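Local coordinates for cobalamin biosynthesis protein CobN (Mycobacterium tuberculosis, PDB 7C6O) that serves as the catalytic subunit of cobaltochelatase, the enzyme that inserts cobalt into the corrin ring during cobalamin biosynthesis, at residues A[462-466]-A[573-579]; A[455-459]-A[530-534]; A[613-618]-A[714-718]; A[618-623]-A[1121-1127]; A[901-907]-A[954-959]. One frame throughout, in Å; residues are numbered along the deposited sequence.

Contact 1: A[462-466]-A[573-579]; sequences LPAEL and ASCGPDA
L466 swings CG to the side remote from its backbone nitrogen (chi1 173°), and the turn at chi2 (58°) spreads its methyls so that CD2 meets the methyl of A579 while CD1 lies beside the carbonyl of S574. The distances bear this out: L466 CD2 stands 3.6 Å from A579 CB, and L466 CD1 is 3.6 Å from S574 O. S574 O is also 3.6 Å from L466 CB, so it rests against the length of the leucine. L462 uses a different first torsion, CG opposite its carbonyl carbon (chi1 -62°), and brings its CD2 to 4.0 Å from A579 CB, which is thus met by methyls of two leucines.

What meets here is the start of two helices. P463 occupies the N-cap position of helix 464-474 and C575 that of helix 576-581, and the first turn of the former is closed by L466 N on P463 O. The P463 ring leans on the loop that leads into the second helix: P463 CG is 3.6 Å from A573 CB, and P463 CD lies 3.4 Å from A573 O. Further along, the CB atoms of E465 and S574 come within 4.1 Å of each other, whereas the serine hydroxyl is bonded to S572 OG in its own loop. Contact between the segments is by van der Waals touch alone, with 289 Å² buried. Helix 343-361 lies beyond, where its E344 and R345 touch A573 and its R345 and R348 form salt bridges to D578.

Contact 2: A[455-459]-A[530-534]; sequences YRDWF and HHYLA
The ring of Y455, carried out from helix 455-459 by a CG anti to the backbone N (chi1 174°), fits into the groove between H530 and A534, one turn apart on the other helix. Its flank follows that turn, with Y455 CD1 3.9 Å from A534 CB and Y455 CE1 3.7 Å from H530 O. At the far end of the ring, Y455 OH is hydrogen-bonded to H530 ND1 at 2.6 Å; the hydroxyl lies in the imidazole plane, at its edge, and the rings meet rim to rim with planes at 90°. A second bond, from H530 NE2 to G475 O, helps to fix the rotation of the imidazole.

In return, L533 is the bump and the three aromatic side chains make the hollow. L533 CB lies against W458 CH2 (3.8 Å), while L533 CD1 reaches Y455 OH (3.7 Å) and approaches the rim of F459. H530 meets F459 beside it: its CE1 sits over one face, offset toward the rim, 3.5 Å from F459 CZ.

V470 of helix 464-474 touches F459 and H530, and I493 of strand 492-500 backs Y455 and A534. With segment axes 11.4 Å apart at 89°, the arrangement is a perpendicular helix crossing filled by an aromatic cluster of Y455, F459 and H530, in which the edge of H530 and the face of F459 make a T-shaped stack.

Contact 3: A[613-618]-A[714-718]; sequences LIPPMA and LDLVL
L716 has the largest share of this contact: one of its methyls meets I614 and M617, the other L613. With CG trans to the backbone nitrogen (chi1 -176°), the side chain reaches out from helix 714-718: L716 CD1 lies 3.8 Å from I614 CD1 and 4.2 Å from M617 CG, whereas L716 CD2 meets L613 CD2 tip to tip at 4.1 Å.

M617 shares in the contact chiefly through CG and its carbonyl oxygen. The bend at chi2 takes the sulfur away from L716, and a second at chi3 folds the terminal methyl; the side chain packs on Q696 and R698.

D715 sits one residue back on the helix and touches mainly with CB and CG. D715 CB is 3.2 Å from M617 O, and D715 CG is 4.0 Å from A618 CB; OD1 forms a salt bridge to R761.

That arginine belongs to helix 750-769, which also packs on L714 and L718. L801 of helix 784-801 touches L613, L716 and V717, and strand 617-619 pairs antiparallel with strand 696-698, through backbone bonds between A618 and I697. Helix 710-722 is therefore flanked by two helices and meets the start of strand 617-619, in a two-stranded sheet.

Contact 4: A[618-623]-A[1121-1127]; sequences ARAETY and ARVVNPR
Direct hydrogen bonding across the contact rests on N1125, whose ND2 donates to A620 O at 3.1 Å and a nearly straight 172°. The acceptor lies in the amide plane, although the donor stands above the plane of the A620 carbonyl. N1125 ND2 also donates to A1121 O at 2.8 Å, in the last turn of the preceding helix, and N1125 OD1 accepts from R1127 N (3.0 Å) as the N-cap of helix 1126-1132.

Two waters extend the polar network. One donates to both A620 O and N1125 OD1; the other donates to R619 O (2.7 Å) and accepts from R1127 NE (2.8 Å), in plane at the guanidinium edge. Another part of that edge meets A618 CB, at 3.6 Å from R1127 NH2.

Aromatic contact comes from Y623. Its chi1 of 61° sets the ring between backbone N and carbonyl carbon, facing P1126, whose CD sits over the ring centre, 3.5 Å from the Y623 centroid and 10° off the normal, a CH-pi interaction; Y623 OH is bonded to R1120 O.

Among charges, R619 pairs with E621 within its own segment and with D694 outside it.

With both ends of its amide bonded, N1125 is fixed in its flip: one side chain joins the end of one helix, the start of the next and the backbone at A620, a carbonyl that also accepts from water.

Contact 5: A[901-907]-A[954-959]; sequences VLALLGV and MLDDAV
L902 of helix 896-905 lays its side chain across those of helix 949-963, in an alpha/beta domain where these two helices follow successive parallel strands of one sheet, 880-885 and 935-940. The parallel strand order 995-997, 935-940, 880-885, 1056-1061, 1094-1099 is consistent with a Rossmann-like layout of beta-alpha-beta crossovers. Accordingly the helices run side by side: the segment axes are 5° from parallel and 10.3 Å apart.

L902 meets both M954 and L955 at about a right angle. Its two methyls split the work, L902 CD1 lying 4.1 Å from M954 SD and L902 CD2 3.9 Å from L955 CD2. V901 also crosses L955 at about a right angle, with V901 CG1 3.9 Å from L955 CD2, so that this one methyl is touched by neighbouring residues of the facing helix. Having CG opposite its carbonyl carbon (chi1 -66°), L955 brings CD2 within reach of both. One turn further on, L905 and V959 approach on a slant, and L905 CD1 is 3.8 Å from V959 CG2.

Toward the sheet, V901 packs on L883, V936 and V938; W856 of helix 853-874 touches L902.

Helix 896-905 ends in a Schellman motif, G906 with positive phi being the C-prime residue and V907 N bonding to L902 O at 2.9 Å. V907 then turns its side chain back to the facing helix. Three side chains converge on the small methyl of A958: L902 CD2 at 3.6 Å from A958 CB, L905 CD1 at 3.9 Å, and V907 CG2, the most distant.

How the contacts relate
Following the chain from the N terminus, contacts 2 and 1 come first and cross: contact 2 opens at 455-459 and closes at 530-534, while contact 1 opens at 462-466 and closes at 573-579. They touch, A579 O lying 3.5 Å from W458 CZ2, and tie helices 452-459 and 464-474 to helices 530-539 and 576-581. Contact 3 opens at 613-618 and contact 4 at 618-623, both using strand 617-619 and sharing A618. Contact 3 closes at 714-718; contact 4 crosses it and spans about 500 residues, joining that strand to helices 1111-1123 and 1126-1132, which follow the last strand of the eight-stranded sheet. Contact 5, nested in that long loop, lies on helices of the same sheet.

Contact 1: A[462-466]-A[573-579]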
# COMPACT_ATOMS: atom_id res chain seq x y z
N LEU A 462 23.47 -0.11 -17.90
CA LEU A 462 22.40 -0.89 -17.32
C LEU A 462 22.60 -2.38 -17.60
O LEU A 462 23.27 -2.75 -18.56
CB LEU A 462 21.06 -0.43 -17.88
CG LEU A 462 20.68 1.02 -17.58
CD1 LEU A 462 19.41 1.40 -18.32
CD2 LEU A 462 20.52 1.23 -16.08
N PRO A 463 22.02 -3.25 -16.78
CA PRO A 463 22.11 -4.69 -17.05
C PRO A 463 21.43 -5.04 -18.37
O PRO A 463 20.41 -4.45 -18.74
CB PRO A 463 21.39 -5.33 -15.87
CG PRO A 463 21.37 -4.29 -14.80
CD PRO A 463 21.32 -2.97 -15.51
N ALA A 464 22.02 -6.01 -19.08
CA ALA A 464 21.44 -6.45 -20.35
C ALA A 464 20.01 -6.95 -20.18
O ALA A 464 19.20 -6.83 -21.11
CB ALA A 464 22.31 -7.53 -20.98
N GLU A 465 19.68 -7.50 -19.01
CA GLU A 465 18.31 -7.92 -18.75
C GLU A 465 17.33 -6.78 -18.98
O GLU A 465 16.22 -6.99 -19.50
CB GLU A 465 18.17 -8.46 -17.32
CG GLU A 465 18.77 -9.84 -17.08
CD GLU A 465 20.29 -9.85 -17.09
OE1 GLU A 465 20.90 -8.76 -17.02
OE2 GLU A 465 20.88 -10.95 -17.16
N LEU A 466 17.72 -5.56 -18.63
CA LEU A 466 16.83 -4.42 -18.81
C LEU A 466 16.96 -3.83 -20.21
O LEU A 466 15.95 -3.52 -20.85
CB LEU A 466 17.12 -3.36 -17.74
CG LEU A 466 16.39 -2.03 -17.89
CD1 LEU A 466 14.87 -2.23 -17.89
CD2 LEU A 466 16.80 -1.08 -16.78
N ALA A 573 19.16 -3.64 -10.19
CA ALA A 573 19.64 -2.72 -11.22
C ALA A 573 18.88 -2.88 -12.53
O ALA A 573 18.91 -1.97 -13.37
CB ALA A 573 21.14 -2.92 -11.46
N SER A 574 18.20 -4.01 -12.74
CA SER A 574 17.43 -4.21 -13.96
C SER A 574 15.97 -3.84 -13.79
O SER A 574 15.19 -4.01 -14.73
CB SER A 574 17.55 -5.66 -14.44
OG SER A 574 16.92 -6.55 -13.54
N CYS A 575 15.58 -3.31 -12.63
CA CYS A 575 14.20 -2.92 -12.38
C CYS A 575 13.96 -1.50 -12.89
O CYS A 575 14.75 -0.59 -12.61
CB CYS A 575 13.88 -3.00 -10.89
SG CYS A 575 13.88 -4.68 -10.22
N GLY A 576 12.87 -1.33 -13.62
CA GLY A 576 12.49 -0.05 -14.19
C GLY A 576 12.55 1.13 -13.22
O GLY A 576 13.17 2.15 -13.52
N PRO A 577 11.88 1.01 -12.07
CA PRO A 577 11.93 2.12 -11.10
C PRO A 577 13.34 2.47 -10.65
O PRO A 577 13.61 3.64 -10.37
CB PRO A 577 11.08 1.60 -9.93
CG PRO A 577 10.15 0.63 -10.56
CD PRO A 577 10.94 -0.04 -11.65
N ASP A 578 14.24 1.49 -10.59
CA ASP A 578 15.59 1.76 -10.12
C ASP A 578 16.41 2.48 -11.18
O ASP A 578 17.15 3.43 -10.87
CB ASP A 578 16.27 0.46 -9.70
CG ASP A 578 17.66 0.68 -9.13
OD1 ASP A 578 17.78 0.86 -7.90
OD2 ASP A 578 18.63 0.68 -9.91
N ALA A 579 16.30 2.05 -12.44
CA ALA A 579 17.02 2.71 -13.52
C ALA A 579 16.57 4.15 -13.69
O ALA A 579 17.38 5.05 -13.96
CB ALA A 579 16.84 1.93 -14.82

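Contact 2: A[455-459]-A[530-534]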
# COMPACT_ATOMS: atom_id res chain seq x y z
N TYR A 455 22.99 9.81 -23.78
CA TYR A 455 21.97 8.87 -23.34
C TYR A 455 22.45 7.43 -23.50
O TYR A 455 22.31 6.61 -22.59
CB TYR A 455 20.67 9.08 -24.12
CG TYR A 455 19.65 8.02 -23.79
CD1 TYR A 455 18.92 8.08 -22.61
CD2 TYR A 455 19.45 6.92 -24.63
CE1 TYR A 455 18.01 7.09 -22.28
CE2 TYR A 455 18.54 5.93 -24.31
CZ TYR A 455 17.82 6.03 -23.14
OH TYR A 455 16.91 5.05 -22.81
N ARG A 456 23.03 7.11 -24.66
CA ARG A 456 23.53 5.76 -24.90
C ARG A 456 24.64 5.40 -23.92
O ARG A 456 24.72 4.25 -23.46
CB ARG A 456 24.01 5.62 -26.34
CG ARG A 456 24.41 4.20 -26.72
CD ARG A 456 24.93 4.15 -28.14
NE ARG A 456 26.25 4.74 -28.27
CZ ARG A 456 26.67 5.41 -29.34
NH1 ARG A 456 25.85 5.57 -30.37
NH2 ARG A 456 27.90 5.91 -29.38
N ASP A 457 25.51 6.36 -23.60
CA ASP A 457 26.58 6.09 -22.64
C ASP A 457 26.01 5.67 -21.28
O ASP A 457 26.55 4.77 -20.63
CB ASP A 457 27.48 7.31 -22.49
CG ASP A 457 28.40 7.51 -23.69
OD1 ASP A 457 28.60 6.55 -24.47
OD2 ASP A 457 28.94 8.63 -23.84
N TRP A 458 24.92 6.31 -20.84
CA TRP A 458 24.27 5.88 -19.61
C TRP A 458 23.52 4.57 -19.82
O TRP A 458 23.59 3.66 -18.99
CB TRP A 458 23.32 6.95 -19.08
CG TRP A 458 22.37 6.36 -18.06
CD1 TRP A 458 22.64 6.11 -16.75
CD2 TRP A 458 21.03 5.90 -18.29
NE1 TRP A 458 21.54 5.55 -16.14
CE2 TRP A 458 20.55 5.40 -17.06
CE3 TRP A 458 20.20 5.87 -19.41
CZ2 TRP A 458 19.26 4.88 -16.93
CZ3 TRP A 458 18.92 5.35 -19.27
CH2 TRP A 458 18.46 4.86 -18.04
N PHE A 459 22.76 4.48 -20.92
CA PHE A 459 21.95 3.30 -21.18
C PHE A 459 22.80 2.03 -21.17
O PHE A 459 22.37 0.98 -20.68
CB PHE A 459 21.23 3.47 -22.52
CG PHE A 459 20.19 2.43 -22.81
CD1 PHE A 459 18.99 2.40 -22.12
CD2 PHE A 459 20.40 1.49 -23.81
CE1 PHE A 459 18.03 1.45 -22.40
CE2 PHE A 459 19.44 0.53 -24.10
CZ PHE A 459 18.26 0.51 -23.39
N HIS A 530 12.71 5.00 -24.03
CA HIS A 530 13.93 5.79 -23.91
C HIS A 530 13.62 7.23 -23.49
O HIS A 530 14.40 7.84 -22.76
CB HIS A 530 14.70 5.79 -25.24
CG HIS A 530 15.22 4.45 -25.65
ND1 HIS A 530 16.21 3.79 -24.96
CD2 HIS A 530 14.88 3.65 -26.69
CE1 HIS A 530 16.47 2.63 -25.56
NE2 HIS A 530 15.67 2.53 -26.61
N HIS A 531 12.50 7.77 -23.96
CA HIS A 531 12.10 9.11 -23.54
C HIS A 531 11.78 9.16 -22.05
O HIS A 531 12.19 10.10 -21.35
CB HIS A 531 10.90 9.59 -24.36
CG HIS A 531 10.39 10.93 -23.96
ND1 HIS A 531 9.26 11.09 -23.18
CD2 HIS A 531 10.84 12.18 -24.23
CE1 HIS A 531 9.05 12.38 -22.99
NE2 HIS A 531 9.99 13.06 -23.62
N TYR A 532 11.07 8.15 -21.55
CA TYR A 532 10.78 8.07 -20.12
C TYR A 532 12.07 8.04 -19.31
O TYR A 532 12.22 8.79 -18.33
CB TYR A 532 9.92 6.84 -19.83
CG TYR A 532 9.35 6.77 -18.43
CD1 TYR A 532 10.15 6.44 -17.34
CD2 TYR A 532 8.01 7.03 -18.20
CE1 TYR A 532 9.64 6.38 -16.07
CE2 TYR A 532 7.48 6.97 -16.92
CZ TYR A 532 8.30 6.64 -15.86
OH TYR A 532 7.79 6.58 -14.58
N LEU A 533 13.01 7.18 -19.69
CA LEU A 533 14.26 7.07 -18.95
C LEU A 533 15.09 8.34 -19.08
O LEU A 533 15.67 8.81 -18.09
CB LEU A 533 15.05 5.86 -19.44
CG LEU A 533 14.38 4.50 -19.22
CD1 LEU A 533 15.13 3.40 -19.97
CD2 LEU A 533 14.30 4.18 -17.74
N ALA A 534 15.16 8.91 -20.29
CA ALA A 534 15.94 10.13 -20.49
C ALA A 534 15.43 11.27 -19.61
O ALA A 534 16.23 12.03 -19.04
CB ALA A 534 15.92 10.54 -21.96

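Contact 3: A[613-618]-A[714-718]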
# COMPACT_ATOMS: atom_id res chain seq x y z
N LEU A 613 -4.42 15.46 4.45
CA LEU A 613 -5.78 15.26 4.92
C LEU A 613 -6.71 14.85 3.78
O LEU A 613 -6.46 15.13 2.60
CB LEU A 613 -6.30 16.53 5.59
CG LEU A 613 -7.58 16.43 6.42
CD1 LEU A 613 -7.41 15.44 7.56
CD2 LEU A 613 -7.97 17.80 6.95
N ILE A 614 -7.78 14.16 4.15
CA ILE A 614 -8.87 13.84 3.23
C ILE A 614 -9.53 15.14 2.77
O ILE A 614 -9.38 16.17 3.44
CB ILE A 614 -9.90 12.91 3.90
CG1 ILE A 614 -10.56 13.62 5.08
CG2 ILE A 614 -9.22 11.62 4.35
CD1 ILE A 614 -11.79 12.91 5.61
N PRO A 615 -10.25 15.15 1.65
CA PRO A 615 -10.98 16.35 1.25
C PRO A 615 -12.02 16.72 2.30
O PRO A 615 -12.42 15.87 3.11
CB PRO A 615 -11.65 15.94 -0.07
CG PRO A 615 -11.63 14.45 -0.08
CD PRO A 615 -10.40 14.06 0.67
N PRO A 616 -12.47 17.97 2.33
CA PRO A 616 -13.58 18.32 3.21
C PRO A 616 -14.81 17.51 2.85
O PRO A 616 -15.08 17.25 1.68
CB PRO A 616 -13.79 19.82 2.95
CG PRO A 616 -13.24 20.04 1.59
CD PRO A 616 -12.07 19.10 1.47
N MET A 617 -15.54 17.07 3.88
CA MET A 617 -16.71 16.22 3.73
C MET A 617 -17.94 16.90 4.32
O MET A 617 -17.84 17.70 5.25
CB MET A 617 -16.50 14.87 4.44
CG MET A 617 -15.24 14.13 4.02
SD MET A 617 -15.26 13.58 2.30
CE MET A 617 -16.58 12.36 2.34
N ALA A 618 -19.10 16.56 3.77
CA ALA A 618 -20.37 17.08 4.27
C ALA A 618 -21.49 16.14 3.83
O ALA A 618 -21.33 15.35 2.90
CB ALA A 618 -20.64 18.50 3.78
N LEU A 714 -16.63 22.18 11.06
CA LEU A 714 -17.81 21.61 11.71
C LEU A 714 -18.30 20.37 10.98
O LEU A 714 -18.55 19.33 11.59
CB LEU A 714 -18.91 22.67 11.81
CG LEU A 714 -20.33 22.23 12.16
CD1 LEU A 714 -20.38 21.50 13.48
CD2 LEU A 714 -21.27 23.43 12.17
N ASP A 715 -18.44 20.47 9.65
CA ASP A 715 -18.93 19.33 8.87
C ASP A 715 -17.96 18.15 8.94
O ASP A 715 -18.39 17.00 9.06
CB ASP A 715 -19.14 19.75 7.41
CG ASP A 715 -20.45 20.48 7.20
OD1 ASP A 715 -21.50 20.00 7.70
OD2 ASP A 715 -20.44 21.54 6.54
N LEU A 716 -16.66 18.42 8.87
CA LEU A 716 -15.69 17.33 8.91
C LEU A 716 -15.68 16.65 10.27
O LEU A 716 -15.66 15.41 10.35
CB LEU A 716 -14.30 17.86 8.55
CG LEU A 716 -13.18 16.82 8.45
CD1 LEU A 716 -13.56 15.69 7.51
CD2 LEU A 716 -11.89 17.49 7.99
N VAL A 717 -15.70 17.43 11.35
CA VAL A 717 -15.75 16.84 12.69
C VAL A 717 -17.02 16.02 12.86
O VAL A 717 -16.99 14.91 13.40
CB VAL A 717 -15.63 17.94 13.76
CG1 VAL A 717 -15.96 17.37 15.13
CG2 VAL A 717 -14.23 18.53 13.76
N LEU A 718 -18.16 16.55 12.40
CA LEU A 718 -19.41 15.79 12.45
C LEU A 718 -19.28 14.45 11.74
O LEU A 718 -19.74 13.42 12.25
CB LEU A 718 -20.55 16.61 11.83
CG LEU A 718 -21.42 17.47 12.74
CD1 LEU A 718 -22.40 18.27 11.91
CD2 LEU A 718 -22.15 16.60 13.75

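Contact 4: A[618-623]-A[1121-1127]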
# COMPACT_ATOMS: atom_id res chain seq x y z
N ALA A 618 -19.10 16.56 3.77
CA ALA A 618 -20.37 17.08 4.27
C ALA A 618 -21.49 16.14 3.83
O ALA A 618 -21.33 15.35 2.90
CB ALA A 618 -20.64 18.50 3.78
N ARG A 619 -22.63 16.25 4.52
CA ARG A 619 -23.78 15.42 4.18
C ARG A 619 -24.29 15.78 2.78
O ARG A 619 -24.26 16.94 2.37
CB ARG A 619 -24.89 15.61 5.22
CG ARG A 619 -25.58 14.33 5.63
CD ARG A 619 -26.26 14.48 6.99
NE ARG A 619 -27.46 15.29 6.92
CZ ARG A 619 -28.70 14.81 7.04
NH1 ARG A 619 -28.89 13.52 7.25
NH2 ARG A 619 -29.74 15.63 6.96
N ALA A 620 -24.75 14.76 2.05
CA ALA A 620 -25.18 14.98 0.67
C ALA A 620 -26.43 15.85 0.61
O ALA A 620 -26.56 16.70 -0.28
CB ALA A 620 -25.44 13.64 -0.02
N GLU A 621 -27.36 15.66 1.55
CA GLU A 621 -28.63 16.38 1.62
C GLU A 621 -29.51 16.11 0.40
O GLU A 621 -29.14 15.31 -0.47
CB GLU A 621 -28.39 17.89 1.78
CG GLU A 621 -27.75 18.29 3.11
CD GLU A 621 -28.57 17.86 4.32
OE1 GLU A 621 -27.97 17.53 5.36
OE2 GLU A 621 -29.82 17.84 4.23
N THR A 622 -30.67 16.75 0.33
CA THR A 622 -31.60 16.55 -0.77
C THR A 622 -31.72 17.81 -1.61
O THR A 622 -31.39 18.92 -1.17
CB THR A 622 -32.99 16.15 -0.26
OG1 THR A 622 -33.50 17.16 0.62
CG2 THR A 622 -32.92 14.83 0.49
N TYR A 623 -32.22 17.63 -2.83
CA TYR A 623 -32.37 18.71 -3.79
C TYR A 623 -33.39 18.27 -4.83
O TYR A 623 -33.66 17.07 -4.99
CB TYR A 623 -31.04 19.05 -4.47
CG TYR A 623 -30.46 17.89 -5.25
CD1 TYR A 623 -29.65 16.95 -4.62
CD2 TYR A 623 -30.74 17.73 -6.60
CE1 TYR A 623 -29.13 15.88 -5.33
CE2 TYR A 623 -30.22 16.66 -7.31
CZ TYR A 623 -29.41 15.74 -6.67
OH TYR A 623 -28.89 14.68 -7.37
N ALA A 1121 -26.49 11.19 -5.36
CA ALA A 1121 -25.93 11.77 -4.15
C ALA A 1121 -24.67 12.60 -4.42
O ALA A 1121 -24.33 13.46 -3.60
CB ALA A 1121 -25.61 10.68 -3.12
N ARG A 1122 -23.99 12.37 -5.54
CA ARG A 1122 -22.72 13.05 -5.76
C ARG A 1122 -22.60 13.61 -7.17
O ARG A 1122 -22.36 14.81 -7.34
CB ARG A 1122 -21.55 12.10 -5.46
CG ARG A 1122 -20.23 12.79 -5.15
CD ARG A 1122 -19.38 12.96 -6.40
NE ARG A 1122 -18.96 11.68 -6.96
CZ ARG A 1122 -18.39 11.53 -8.15
NH1 ARG A 1122 -18.18 12.60 -8.92
NH2 ARG A 1122 -18.05 10.32 -8.58
N VAL A 1123 -22.77 12.75 -8.19
CA VAL A 1123 -22.40 13.10 -9.56
C VAL A 1123 -23.13 14.36 -10.02
O VAL A 1123 -22.51 15.30 -10.53
CB VAL A 1123 -22.66 11.92 -10.51
CG1 VAL A 1123 -22.41 12.33 -11.95
CG2 VAL A 1123 -21.77 10.74 -10.13
N VAL A 1124 -24.45 14.40 -9.86
CA VAL A 1124 -25.24 15.55 -10.27
C VAL A 1124 -25.81 16.29 -9.05
O VAL A 1124 -26.77 17.05 -9.19
CB VAL A 1124 -26.34 15.17 -11.26
CG1 VAL A 1124 -25.73 14.66 -12.56
CG2 VAL A 1124 -27.27 14.12 -10.66
N ASN A 1125 -25.24 16.07 -7.88
CA ASN A 1125 -25.63 16.81 -6.69
C ASN A 1125 -25.14 18.24 -6.82
O ASN A 1125 -23.92 18.46 -6.92
CB ASN A 1125 -25.05 16.14 -5.45
CG ASN A 1125 -25.59 16.72 -4.15
OD1 ASN A 1125 -25.93 17.90 -4.08
ND2 ASN A 1125 -25.66 15.89 -3.12
N PRO A 1126 -26.02 19.25 -6.82
CA PRO A 1126 -25.55 20.63 -7.00
C PRO A 1126 -24.55 21.07 -5.94
O PRO A 1126 -23.71 21.93 -6.22
CB PRO A 1126 -26.84 21.46 -6.94
CG PRO A 1126 -27.84 20.57 -6.26
CD PRO A 1126 -27.48 19.17 -6.66
N ARG A 1127 -24.60 20.49 -4.74
CA ARG A 1127 -23.63 20.84 -3.71
C ARG A 1127 -22.23 20.38 -4.10
O ARG A 1127 -21.25 21.10 -3.87
CB ARG A 1127 -24.03 20.23 -2.36
CG ARG A 1127 -25.24 20.90 -1.71
CD ARG A 1127 -25.57 20.26 -0.38
NE ARG A 1127 -24.38 20.09 0.45
CZ ARG A 1127 -23.83 21.05 1.19
NH1 ARG A 1127 -24.37 22.27 1.20
NH2 ARG A 1127 -22.75 20.81 1.91
O HOH W 1 -22.44 18.12 0.71
O HOH W 2 -27.95 18.53 -2.05

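Contact 5: A[901-907]-A[954-959]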
# COMPACT_ATOMS: atom_id res chain seq x y z
N VAL A 901 -13.72 -13.97 1.95
CA VAL A 901 -13.38 -15.18 1.20
C VAL A 901 -13.38 -16.40 2.12
O VAL A 901 -13.99 -17.43 1.81
CB VAL A 901 -12.01 -15.01 0.51
CG1 VAL A 901 -11.61 -16.31 -0.18
CG2 VAL A 901 -12.05 -13.86 -0.49
N LEU A 902 -12.72 -16.28 3.27
CA LEU A 902 -12.68 -17.38 4.23
C LEU A 902 -14.08 -17.75 4.71
O LEU A 902 -14.41 -18.93 4.83
CB LEU A 902 -11.78 -17.01 5.41
CG LEU A 902 -10.29 -16.85 5.08
CD1 LEU A 902 -9.50 -16.39 6.29
CD2 LEU A 902 -9.72 -18.14 4.53
N ALA A 903 -14.91 -16.74 4.98
CA ALA A 903 -16.26 -17.01 5.47
C ALA A 903 -17.10 -17.74 4.42
O ALA A 903 -17.86 -18.66 4.75
CB ALA A 903 -16.94 -15.71 5.89
N LEU A 904 -16.98 -17.34 3.15
CA LEU A 904 -17.73 -18.02 2.10
C LEU A 904 -17.31 -19.48 1.97
O LEU A 904 -18.16 -20.37 1.80
CB LEU A 904 -17.55 -17.28 0.77
CG LEU A 904 -18.22 -15.92 0.67
CD1 LEU A 904 -17.69 -15.14 -0.53
CD2 LEU A 904 -19.73 -16.08 0.57
N LEU A 905 -16.00 -19.74 2.06
CA LEU A 905 -15.49 -21.11 2.02
C LEU A 905 -15.86 -21.91 3.27
O LEU A 905 -15.82 -23.14 3.23
CB LEU A 905 -13.97 -21.10 1.86
CG LEU A 905 -13.40 -20.45 0.60
CD1 LEU A 905 -11.88 -20.44 0.65
CD2 LEU A 905 -13.89 -21.18 -0.64
N GLY A 906 -16.19 -21.24 4.37
CA GLY A 906 -16.47 -21.94 5.61
C GLY A 906 -15.23 -22.24 6.42
O GLY A 906 -15.15 -23.30 7.04
N VAL A 907 -14.25 -21.34 6.42
CA VAL A 907 -12.98 -21.53 7.11
C VAL A 907 -12.77 -20.35 8.05
O VAL A 907 -12.92 -19.19 7.65
CB VAL A 907 -11.81 -21.65 6.12
CG1 VAL A 907 -10.49 -21.77 6.86
CG2 VAL A 907 -12.02 -22.83 5.21
N MET A 954 -2.40 -18.07 2.39
CA MET A 954 -3.48 -18.40 3.31
C MET A 954 -4.77 -18.72 2.56
O MET A 954 -5.45 -19.71 2.86
CB MET A 954 -3.70 -17.25 4.29
CG MET A 954 -4.87 -17.46 5.24
SD MET A 954 -5.42 -15.93 6.02
CE MET A 954 -3.90 -15.35 6.78
N LEU A 955 -5.13 -17.88 1.58
CA LEU A 955 -6.36 -18.12 0.84
C LEU A 955 -6.25 -19.38 -0.02
O LEU A 955 -7.22 -20.14 -0.14
CB LEU A 955 -6.71 -16.91 -0.02
CG LEU A 955 -7.08 -15.64 0.74
CD1 LEU A 955 -7.41 -14.51 -0.24
CD2 LEU A 955 -8.26 -15.88 1.67
N ASP A 956 -5.08 -19.61 -0.62
CA ASP A 956 -4.89 -20.84 -1.38
C ASP A 956 -4.98 -22.07 -0.49
O ASP A 956 -5.59 -23.07 -0.87
CB ASP A 956 -3.54 -20.79 -2.10
CG ASP A 956 -3.34 -21.98 -3.03
OD1 ASP A 956 -4.25 -22.27 -3.83
OD2 ASP A 956 -2.26 -22.62 -2.96
N ASP A 957 -4.40 -21.99 0.71
CA ASP A 957 -4.52 -23.10 1.66
C ASP A 957 -5.97 -23.39 2.01
O ASP A 957 -6.36 -24.55 2.17
CB ASP A 957 -3.73 -22.79 2.94
CG ASP A 957 -2.23 -22.90 2.74
OD1 ASP A 957 -1.79 -23.42 1.69
OD2 ASP A 957 -1.49 -22.45 3.64
N ALA A 958 -6.79 -22.34 2.14
CA ALA A 958 -8.18 -22.54 2.54
C ALA A 958 -8.98 -23.23 1.44
O ALA A 958 -9.80 -24.11 1.72
CB ALA A 958 -8.82 -21.20 2.90
N VAL A 959 -8.76 -22.83 0.18
CA VAL A 959 -9.45 -23.47 -0.93
C VAL A 959 -9.11 -24.95 -1.00
O VAL A 959 -9.99 -25.81 -1.10
CB VAL A 959 -9.11 -22.76 -2.26
CG1 VAL A 959 -9.67 -23.55 -3.44
CG2 VAL A 959 -9.64 -21.34 -2.25